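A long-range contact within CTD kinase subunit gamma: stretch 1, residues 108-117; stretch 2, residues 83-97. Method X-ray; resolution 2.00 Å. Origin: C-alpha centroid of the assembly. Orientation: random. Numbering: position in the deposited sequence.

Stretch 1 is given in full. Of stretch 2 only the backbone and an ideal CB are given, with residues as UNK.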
ATOM      1  N   GLU A 108      -0.877 -10.225   8.433  1.00 15.07           N
ATOM      2  CA  GLU A 108      -1.565  -9.483   7.400  1.00 14.25           C
ATOM      3  C   GLU A 108      -0.559  -8.805   6.482  1.00 15.13           C
ATOM      4  O   GLU A 108      -0.797  -8.692   5.287  1.00 17.29           O
ATOM      5  CB  GLU A 108      -2.553  -8.472   8.013  1.00 16.22           C
ATOM      6  CG  GLU A 108      -3.785  -9.103   8.720  1.00 18.95           C
ATOM      7  CD  GLU A 108      -3.451  -9.896  10.002  1.00 19.28           C
ATOM      8  OE1 GLU A 108      -4.160 -10.892  10.273  1.00 16.03           O
ATOM      9  OE2 GLU A 108      -2.511  -9.516  10.753  1.00 13.22           O
ATOM     10  N   VAL A 109       0.578  -8.379   7.034  1.00 14.64           N
ATOM     11  CA  VAL A 109       1.613  -7.767   6.217  1.00 14.24           C
ATOM     12  C   VAL A 109       2.336  -8.871   5.440  1.00 17.49           C
ATOM     13  O   VAL A 109       2.713  -8.689   4.282  1.00 16.18           O
ATOM     14  CB  VAL A 109       2.602  -6.917   7.061  1.00 20.90           C
ATOM     15  CG1 VAL A 109       3.829  -6.537   6.242  1.00 19.60           C
ATOM     16  CG2 VAL A 109       1.900  -5.655   7.597  1.00 16.13           C
ATOM     17  N   ARG A 110       2.506 -10.030   6.071  1.00 17.40           N
ATOM     18  CA  ARG A 110       3.078 -11.171   5.364  1.00 17.32           C
ATOM     19  C   ARG A 110       2.246 -11.569   4.152  1.00 16.38           C
ATOM     20  O   ARG A 110       2.797 -11.945   3.115  1.00 18.21           O
ATOM     21  CB  ARG A 110       3.279 -12.375   6.300  1.00 16.07           C
ATOM     22  CG  ARG A 110       4.362 -12.143   7.345  1.00 18.79           C
ATOM     23  CD  ARG A 110       4.779 -13.437   8.036  1.00 22.28           C
ATOM     24  NE  ARG A 110       5.874 -13.205   8.976  1.00 21.88           N
ATOM     25  CZ  ARG A 110       5.783 -13.308  10.296  1.00 22.46           C
ATOM     26  NH1 ARG A 110       4.634 -13.663  10.870  1.00 22.92           N
ATOM     27  NH2 ARG A 110       6.856 -13.064  11.044  1.00 25.29           N
ATOM     28  N   LYS A 111       0.926 -11.497   4.271  1.00 14.89           N
ATOM     29  CA  LYS A 111       0.066 -11.869   3.145  1.00 20.64           C
ATOM     30  C   LYS A 111       0.302 -10.925   1.970  1.00 19.20           C
ATOM     31  O   LYS A 111       0.436 -11.358   0.820  1.00 17.13           O
ATOM     32  CB  LYS A 111      -1.410 -11.868   3.557  1.00 27.78           C
ATOM     33  CG  LYS A 111      -2.386 -12.221   2.436  1.00 34.40           C
ATOM     34  CD  LYS A 111      -3.511 -11.198   2.354  1.00 36.99           C
ATOM     35  CE  LYS A 111      -4.300 -11.104   3.664  1.00 31.85           C
ATOM     36  NZ  LYS A 111      -5.361 -12.150   3.772  1.00 31.51           N
ATOM     37  N   VAL A 112       0.365  -9.631   2.262  1.00 17.52           N
ATOM     38  CA  VAL A 112       0.604  -8.635   1.222  1.00 18.36           C
ATOM     39  C   VAL A 112       1.994  -8.785   0.598  1.00 16.90           C
ATOM     40  O   VAL A 112       2.159  -8.670  -0.623  1.00 15.94           O
ATOM     41  CB  VAL A 112       0.451  -7.201   1.769  1.00 15.25           C
ATOM     42  CG1 VAL A 112       0.829  -6.184   0.695  1.00 14.21           C
ATOM     43  CG2 VAL A 112      -0.972  -6.981   2.271  1.00 16.15           C
ATOM     44  N   LEU A 113       2.995  -9.032   1.435  1.00 14.06           N
ATOM     45  CA  LEU A 113       4.361  -9.147   0.934  1.00 18.54           C
ATOM     46  C   LEU A 113       4.483 -10.326  -0.025  1.00 19.53           C
ATOM     47  O   LEU A 113       5.153 -10.225  -1.056  1.00 19.24           O
ATOM     48  CB  LEU A 113       5.367  -9.272   2.080  1.00 16.48           C
ATOM     49  CG  LEU A 113       5.602  -8.021   2.915  1.00 18.27           C
ATOM     50  CD1 LEU A 113       6.560  -8.328   4.058  1.00 16.19           C
ATOM     51  CD2 LEU A 113       6.133  -6.862   2.046  1.00 17.79           C
ATOM     52  N   GLN A 114       3.829 -11.434   0.318  1.00 14.61           N
ATOM     53  CA  GLN A 114       3.849 -12.628  -0.519  1.00 20.01           C
ATOM     54  C   GLN A 114       3.169 -12.348  -1.858  1.00 19.73           C
ATOM     55  O   GLN A 114       3.667 -12.725  -2.915  1.00 17.39           O
ATOM     56  CB  GLN A 114       3.167 -13.796   0.194  1.00 22.11           C
ATOM     57  CG  GLN A 114       2.903 -15.016  -0.687  1.00 31.72           C
ATOM     58  CD  GLN A 114       2.220 -16.149   0.078  1.00 40.09           C
ATOM     59  OE1 GLN A 114       0.994 -16.271   0.071  1.00 44.82           O
ATOM     60  NE2 GLN A 114       3.017 -16.975   0.749  1.00 40.40           N
ATOM     61  N   SER A 115       2.035 -11.663  -1.794  1.00 18.73           N
ATOM     62  CA  SER A 115       1.303 -11.261  -2.986  1.00 20.93           C
ATOM     63  C   SER A 115       2.159 -10.371  -3.904  1.00 22.87           C
ATOM     64  O   SER A 115       2.267 -10.622  -5.102  1.00 24.55           O
ATOM     65  CB  SER A 115       0.030 -10.529  -2.578  1.00 15.19           C
ATOM     66  OG  SER A 115      -0.678 -10.085  -3.716  1.00 23.61           O
ATOM     67  N   LEU A 116       2.755  -9.329  -3.336  1.00 17.77           N
ATOM     68  CA  LEU A 116       3.623  -8.444  -4.098  1.00 19.07           C
ATOM     69  C   LEU A 116       4.834  -9.193  -4.685  1.00 21.55           C
ATOM     70  O   LEU A 116       5.241  -8.946  -5.820  1.00 23.11           O
ATOM     71  CB  LEU A 116       4.082  -7.262  -3.234  1.00 17.15           C
ATOM     72  CG  LEU A 116       2.952  -6.306  -2.802  1.00 18.96           C
ATOM     73  CD1 LEU A 116       3.477  -5.193  -1.900  1.00 21.40           C
ATOM     74  CD2 LEU A 116       2.258  -5.717  -4.016  1.00 13.71           C
ATOM     75  N   HIS A 117       5.402 -10.105  -3.906  1.00 18.32           N
ATOM     76  CA  HIS A 117       6.518 -10.925  -4.366  1.00 20.24           C
ATOM     77  C   HIS A 117       6.140 -11.860  -5.527  1.00 22.78           C
ATOM     78  O   HIS A 117       6.872 -11.959  -6.515  1.00 25.11           O
ATOM     79  CB  HIS A 117       7.103 -11.742  -3.206  1.00 19.98           C
ATOM     80  CG  HIS A 117       8.334 -12.507  -3.579  1.00 27.10           C
ATOM     81  ND1 HIS A 117       8.455 -13.866  -3.385  1.00 28.61           N
ATOM     82  CD2 HIS A 117       9.491 -12.106  -4.158  1.00 27.57           C
ATOM     83  CE1 HIS A 117       9.638 -14.267  -3.814  1.00 30.89           C
ATOM     84  NE2 HIS A 117      10.287 -13.217  -4.287  1.00 29.26           N
ATOM     85  N   UNK A  83       7.011   3.092  -7.271  1.00 15.25           N
ATOM     86  CA  UNK A  83       7.024   3.818  -6.007  1.00 18.38           C
ATOM     87  C   UNK A  83       6.808   2.882  -4.819  1.00 15.85           C
ATOM     88  O   UNK A  83       7.475   2.980  -3.797  1.00 16.45           O
ATOM     89  CB  UNK A  83       5.952   4.909  -6.016  1.00 18.38           C
ATOM     90  N   UNK A  84       5.861   1.970  -4.961  1.00 16.14           N
ATOM     91  CA  UNK A  84       5.567   1.017  -3.897  1.00 17.98           C
ATOM     92  C   UNK A  84       6.728   0.048  -3.683  1.00 20.02           C
ATOM     93  O   UNK A  84       7.071  -0.286  -2.545  1.00 19.77           O
ATOM     94  CB  UNK A  84       4.288   0.242  -4.220  1.00 17.98           C
ATOM     95  N   UNK A  85       7.341  -0.386  -4.783  1.00 20.24           N
ATOM     96  CA  UNK A  85       8.507  -1.257  -4.720  1.00 21.88           C
ATOM     97  C   UNK A  85       9.676  -0.591  -3.989  1.00 24.03           C
ATOM     98  O   UNK A  85      10.293  -1.190  -3.106  1.00 26.00           O
ATOM     99  CB  UNK A  85       8.935  -1.660  -6.133  1.00 21.88           C
ATOM    100  N   UNK A  86       9.976   0.646  -4.371  1.00 19.79           N
ATOM    101  CA  UNK A  86      11.047   1.422  -3.741  1.00 25.26           C
ATOM    102  C   UNK A  86      10.778   1.587  -2.250  1.00 23.94           C
ATOM    103  O   UNK A  86      11.693   1.533  -1.433  1.00 25.22           O
ATOM    104  CB  UNK A  86      11.186   2.792  -4.408  1.00 25.26           C
ATOM    105  N   UNK A  87       9.514   1.779  -1.899  1.00 15.17           N
ATOM    106  CA  UNK A  87       9.168   2.127  -0.522  1.00 17.64           C
ATOM    107  C   UNK A  87       8.674   0.964   0.321  1.00 16.37           C
ATOM    108  O   UNK A  87       8.127   1.185   1.401  1.00 18.39           O
ATOM    109  CB  UNK A  87       8.096   3.219  -0.531  1.00 17.64           C
ATOM    110  N   UNK A  88       8.853  -0.267  -0.154  1.00 18.59           N
ATOM    111  CA  UNK A  88       8.239  -1.426   0.517  1.00 19.44           C
ATOM    112  C   UNK A  88       8.639  -1.583   1.984  1.00 18.16           C
ATOM    113  O   UNK A  88       7.799  -1.890   2.829  1.00 18.29           O
ATOM    114  CB  UNK A  88       8.610  -2.705  -0.236  1.00 19.44           C
ATOM    115  N   UNK A  89       9.908  -1.365   2.301  1.00 17.90           N
ATOM    116  CA  UNK A  89      10.336  -1.506   3.688  1.00 20.06           C
ATOM    117  C   UNK A  89       9.825  -0.353   4.556  1.00 19.70           C
ATOM    118  O   UNK A  89       9.506  -0.552   5.727  1.00 17.63           O
ATOM    119  CB  UNK A  89      11.862  -1.580   3.761  1.00 20.06           C
ATOM    120  N   UNK A  90       9.726   0.843   3.985  1.00 16.22           N
ATOM    121  CA  UNK A  90       9.091   1.952   4.700  1.00 19.63           C
ATOM    122  C   UNK A  90       7.636   1.622   5.018  1.00 16.48           C
ATOM    123  O   UNK A  90       7.146   1.874   6.124  1.00 16.32           O
ATOM    124  CB  UNK A  90       9.173   3.240   3.878  1.00 19.63           C
ATOM    125  N   UNK A  91       6.942   1.058   4.032  1.00 19.60           N
ATOM    126  CA  UNK A  91       5.554   0.677   4.208  1.00 15.74           C
ATOM    127  C   UNK A  91       5.443  -0.314   5.362  1.00 17.79           C
ATOM    128  O   UNK A  91       4.579  -0.171   6.221  1.00 15.77           O
ATOM    129  CB  UNK A  91       4.985   0.080   2.919  1.00 15.74           C
ATOM    130  N   UNK A  92       6.319  -1.315   5.380  1.00 16.57           N
ATOM    131  CA  UNK A  92       6.312  -2.296   6.463  1.00 14.10           C
ATOM    132  C   UNK A  92       6.560  -1.644   7.826  1.00 15.67           C
ATOM    133  O   UNK A  92       5.922  -1.987   8.824  1.00 16.32           O
ATOM    134  CB  UNK A  92       7.368  -3.372   6.201  1.00 14.10           C
ATOM    135  N   UNK A  93       7.508  -0.716   7.870  1.00 18.88           N
ATOM    136  CA  UNK A  93       7.857  -0.036   9.118  1.00 20.81           C
ATOM    137  C   UNK A  93       6.664   0.738   9.685  1.00 18.49           C
ATOM    138  O   UNK A  93       6.478   0.827  10.896  1.00 19.58           O
ATOM    139  CB  UNK A  93       9.036   0.913   8.891  1.00 20.81           C
ATOM    140  N   UNK A  94       5.867   1.309   8.792  1.00 16.79           N
ATOM    141  CA  UNK A  94       4.684   2.068   9.185  1.00 16.77           C
ATOM    142  C   UNK A  94       3.550   1.154   9.672  1.00 14.51           C
ATOM    143  O   UNK A  94       2.937   1.410  10.704  1.00 13.50           O
ATOM    144  CB  UNK A  94       4.199   2.920   8.010  1.00 16.77           C
ATOM    145  N   UNK A  95       3.286   0.078   8.935  1.00 15.40           N
ATOM    146  CA  UNK A  95       2.156  -0.799   9.254  1.00 18.43           C
ATOM    147  C   UNK A  95       2.454  -1.775  10.409  1.00 18.98           C
ATOM    148  O   UNK A  95       1.595  -2.030  11.264  1.00 16.20           O
ATOM    149  CB  UNK A  95       1.759  -1.591   8.007  1.00 18.43           C
ATOM    150  N   UNK A  96       3.681  -2.290  10.433  1.00 17.54           N
ATOM    151  CA  UNK A  96       4.119  -3.251  11.438  1.00 18.94           C
ATOM    152  C   UNK A  96       5.403  -2.778  12.108  1.00 18.85           C
ATOM    153  O   UNK A  96       6.472  -3.357  11.891  1.00 18.44           O
ATOM    154  CB  UNK A  96       4.325  -4.630  10.808  1.00 18.94           C
ATOM    155  N   UNK A  97       5.307  -1.719  12.927  1.00 18.67           N
ATOM    156  CA  UNK A  97       6.492  -1.162  13.595  1.00 19.15           C
ATOM    157  C   UNK A  97       6.981  -2.026  14.760  1.00 19.35           C
ATOM    158  O   UNK A  97       6.314  -2.994  15.132  1.00 14.95           O
ATOM    159  CB  UNK A  97       6.184   0.247  14.104  1.00 19.15           C
TER

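Stretch 1 is one helix, and the face it turns to stretch 2 is wholly aliphatic: Val-109, Leu-113 and Leu-116, with no charge, donor or acceptor within reach. The helix of positions 88 to 95 runs nearly antiparallel to it, at 165°, with the axes 11.2 Å apart at closest approach. That spacing leaves a gap for branched apolar side chains to fill.

Position 83 has a helical backbone and finds nothing of stretch 1 near it, so almost any helix former would do. It is Met-83, deposited as selenomethionine.

At position 84 CA-to-CB points toward stretch 1, but the ideal CB of position 84 remains 6.0 Å from Leu-116 CD1. An apolar side chain with at least a gamma carbon is wanted: Val, Ile, Leu or Met would suit. The residue is Ile-84, whose CG2 comes 4.5 Å from Leu-116 CD1, a loose contact.

Positions 85 and 86 belong to the same helix; the first points sideways, the second is out of reach, and small or polar residues are acceptable at both. They are Ser-85 and Arg-86.

Position 87, at phi/psi -100/13, has left the helix and sits at the N-cap of the next one, where Asp, Asn, Ser or Thr would be usual. It is Asp-87, yet its side chain makes no capping bond. Instead it forms a salt bridge with its neighbor, Arg-86 NE to Asp-87 OD1 at 2.6 Å.

Position 88 aims toward the space between two leucines, its ideal CB 5.4 Å from Leu-113 CD2. Alanine would fall short; Ile, Leu or Met could span the gap. Ile-88, with chi1 t and chi2 p, places CD1 3.7 Å from Leu-113 CD2 and 3.8 Å from Leu-116 CD1, so a single methyl meets both leucines.

Positions 89, 90 and 91 offer stretch 1 nothing: CA-to-CB points away at 89, and the other two are out of reach. The backbone asks only for helix-compatible residues, and Cys-89, Lys-90 and Leu-91 fill them.

Position 92 lies where the backbones draw close. Its CB points sideways, but the ideal CB is 4.7 Å from Val-109 CG1, so a compact apolar residue such as Val, Ala or Ile is indicated. Val-92 uses CG2 twice, at 4.0 Å from Val-109 CG1 and 4.0 Å from Leu-113 CD2.

Positions 93 and 94 are helical and out of reach, open to polar choices; they are Gln-93 and Asn-94.

Position 95 points toward Val-109, with the ideal CB already 4.1 Å from its CG2. Something short and apolar, Ala or Val, fits the distance. Val-95 packs CG1 3.6 Å from Val-109 CG2.

Position 96, at -127/70, leaves the helix while its CB still points toward stretch 1. A small residue suffices: Ala-96 CB rests 4.2 Å from Val-109 CG2.

Position 97 is extended, at -75/174, and out of reach; proline accepts such angles, and Pro-97 is found.

Stretch 2 (83-97) MISRDICKLVQNVAP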
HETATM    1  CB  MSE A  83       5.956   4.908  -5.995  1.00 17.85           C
HETATM    2  CG  MSE A  83       6.085   5.905  -7.128  1.00 25.70           C
HETATM    3 SE   MSE A  83       4.567   7.157  -7.089  1.00 38.21          SE
HETATM    4  CE  MSE A  83       5.499   8.711  -6.387  1.00 36.14           C
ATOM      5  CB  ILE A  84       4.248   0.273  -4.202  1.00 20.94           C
ATOM      6  CG1 ILE A  84       3.064   1.215  -3.939  1.00 19.37           C
ATOM      7  CG2 ILE A  84       4.144  -1.005  -3.387  1.00 19.67           C
ATOM      8  CD1 ILE A  84       1.801   0.934  -4.789  1.00 20.61           C
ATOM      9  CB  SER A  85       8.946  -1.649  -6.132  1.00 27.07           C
ATOM     10  OG  SER A  85       9.859  -2.727  -6.081  1.00 30.67           O
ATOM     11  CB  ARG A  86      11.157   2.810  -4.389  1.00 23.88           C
ATOM     12  CG  ARG A  86      12.058   3.794  -3.650  1.00 30.61           C
ATOM     13  CD  ARG A  86      11.802   5.252  -4.093  1.00 34.78           C
ATOM     14  NE  ARG A  86      10.510   5.748  -3.619  1.00 36.14           N
ATOM     15  CZ  ARG A  86       9.724   6.590  -4.291  1.00 35.23           C
ATOM     16  NH1 ARG A  86      10.087   7.048  -5.481  1.00 34.86           N
ATOM     17  NH2 ARG A  86       8.568   6.972  -3.770  1.00 31.58           N
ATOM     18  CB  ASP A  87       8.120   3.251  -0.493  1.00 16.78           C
ATOM     19  CG  ASP A  87       8.644   4.558  -1.077  1.00 23.51           C
ATOM     20  OD1 ASP A  87       9.864   4.671  -1.304  1.00 25.37           O
ATOM     21  OD2 ASP A  87       7.838   5.475  -1.299  1.00 23.47           O
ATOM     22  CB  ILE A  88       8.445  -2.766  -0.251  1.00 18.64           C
ATOM     23  CG1 ILE A  88       7.586  -3.884   0.365  1.00 21.86           C
ATOM     24  CG2 ILE A  88       9.919  -3.176  -0.267  1.00 16.17           C
ATOM     25  CD1 ILE A  88       6.072  -3.601   0.364  1.00 22.29           C
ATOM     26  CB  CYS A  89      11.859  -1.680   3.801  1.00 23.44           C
ATOM     27  SG  CYS A  89      12.437  -3.309   3.214  1.00 30.53           S
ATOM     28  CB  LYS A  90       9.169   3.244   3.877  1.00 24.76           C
ATOM     29  CG  LYS A  90      10.584   3.784   3.719  1.00 35.69           C
ATOM     30  CD  LYS A  90      10.600   5.114   2.964  1.00 42.13           C
ATOM     31  CE  LYS A  90      11.992   5.749   2.977  1.00 45.53           C
ATOM     32  NZ  LYS A  90      12.039   7.026   2.188  1.00 46.51           N
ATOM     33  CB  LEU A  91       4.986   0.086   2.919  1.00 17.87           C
ATOM     34  CG  LEU A  91       4.859   1.144   1.807  1.00 24.48           C
ATOM     35  CD1 LEU A  91       4.646   0.538   0.414  1.00 23.87           C
ATOM     36  CD2 LEU A  91       3.731   2.114   2.151  1.00 21.77           C
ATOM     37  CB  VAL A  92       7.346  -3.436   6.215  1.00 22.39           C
ATOM     38  CG1 VAL A  92       7.507  -4.282   7.465  1.00 21.51           C
ATOM     39  CG2 VAL A  92       6.928  -4.294   5.024  1.00 23.23           C
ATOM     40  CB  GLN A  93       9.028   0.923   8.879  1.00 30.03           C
ATOM     41  CG  GLN A  93       9.263   1.907  10.016  1.00 45.57           C
ATOM     42  CD  GLN A  93       9.799   3.247   9.535  1.00 57.01           C
ATOM     43  OE1 GLN A  93      10.517   3.324   8.533  1.00 62.64           O
ATOM     44  NE2 GLN A  93       9.441   4.315  10.244  1.00 59.67           N
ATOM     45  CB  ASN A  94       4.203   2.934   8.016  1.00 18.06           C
ATOM     46  CG  ASN A  94       2.899   3.646   8.322  1.00 20.26           C
ATOM     47  OD1 ASN A  94       1.821   3.093   8.136  1.00 22.31           O
ATOM     48  ND2 ASN A  94       2.999   4.869   8.819  1.00 21.64           N
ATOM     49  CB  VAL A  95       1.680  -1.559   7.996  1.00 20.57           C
ATOM     50  CG1 VAL A  95       0.454  -2.447   8.304  1.00 19.13           C
ATOM     51  CG2 VAL A  95       1.363  -0.567   6.884  1.00 18.98           C
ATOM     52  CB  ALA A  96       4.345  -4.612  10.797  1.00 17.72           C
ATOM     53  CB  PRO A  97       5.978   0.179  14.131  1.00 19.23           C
ATOM     54  CG  PRO A  97       4.518  -0.080  14.391  1.00 19.26           C
ATOM     55  CD  PRO A  97       4.087  -0.954  13.242  1.00 15.68           C
TER
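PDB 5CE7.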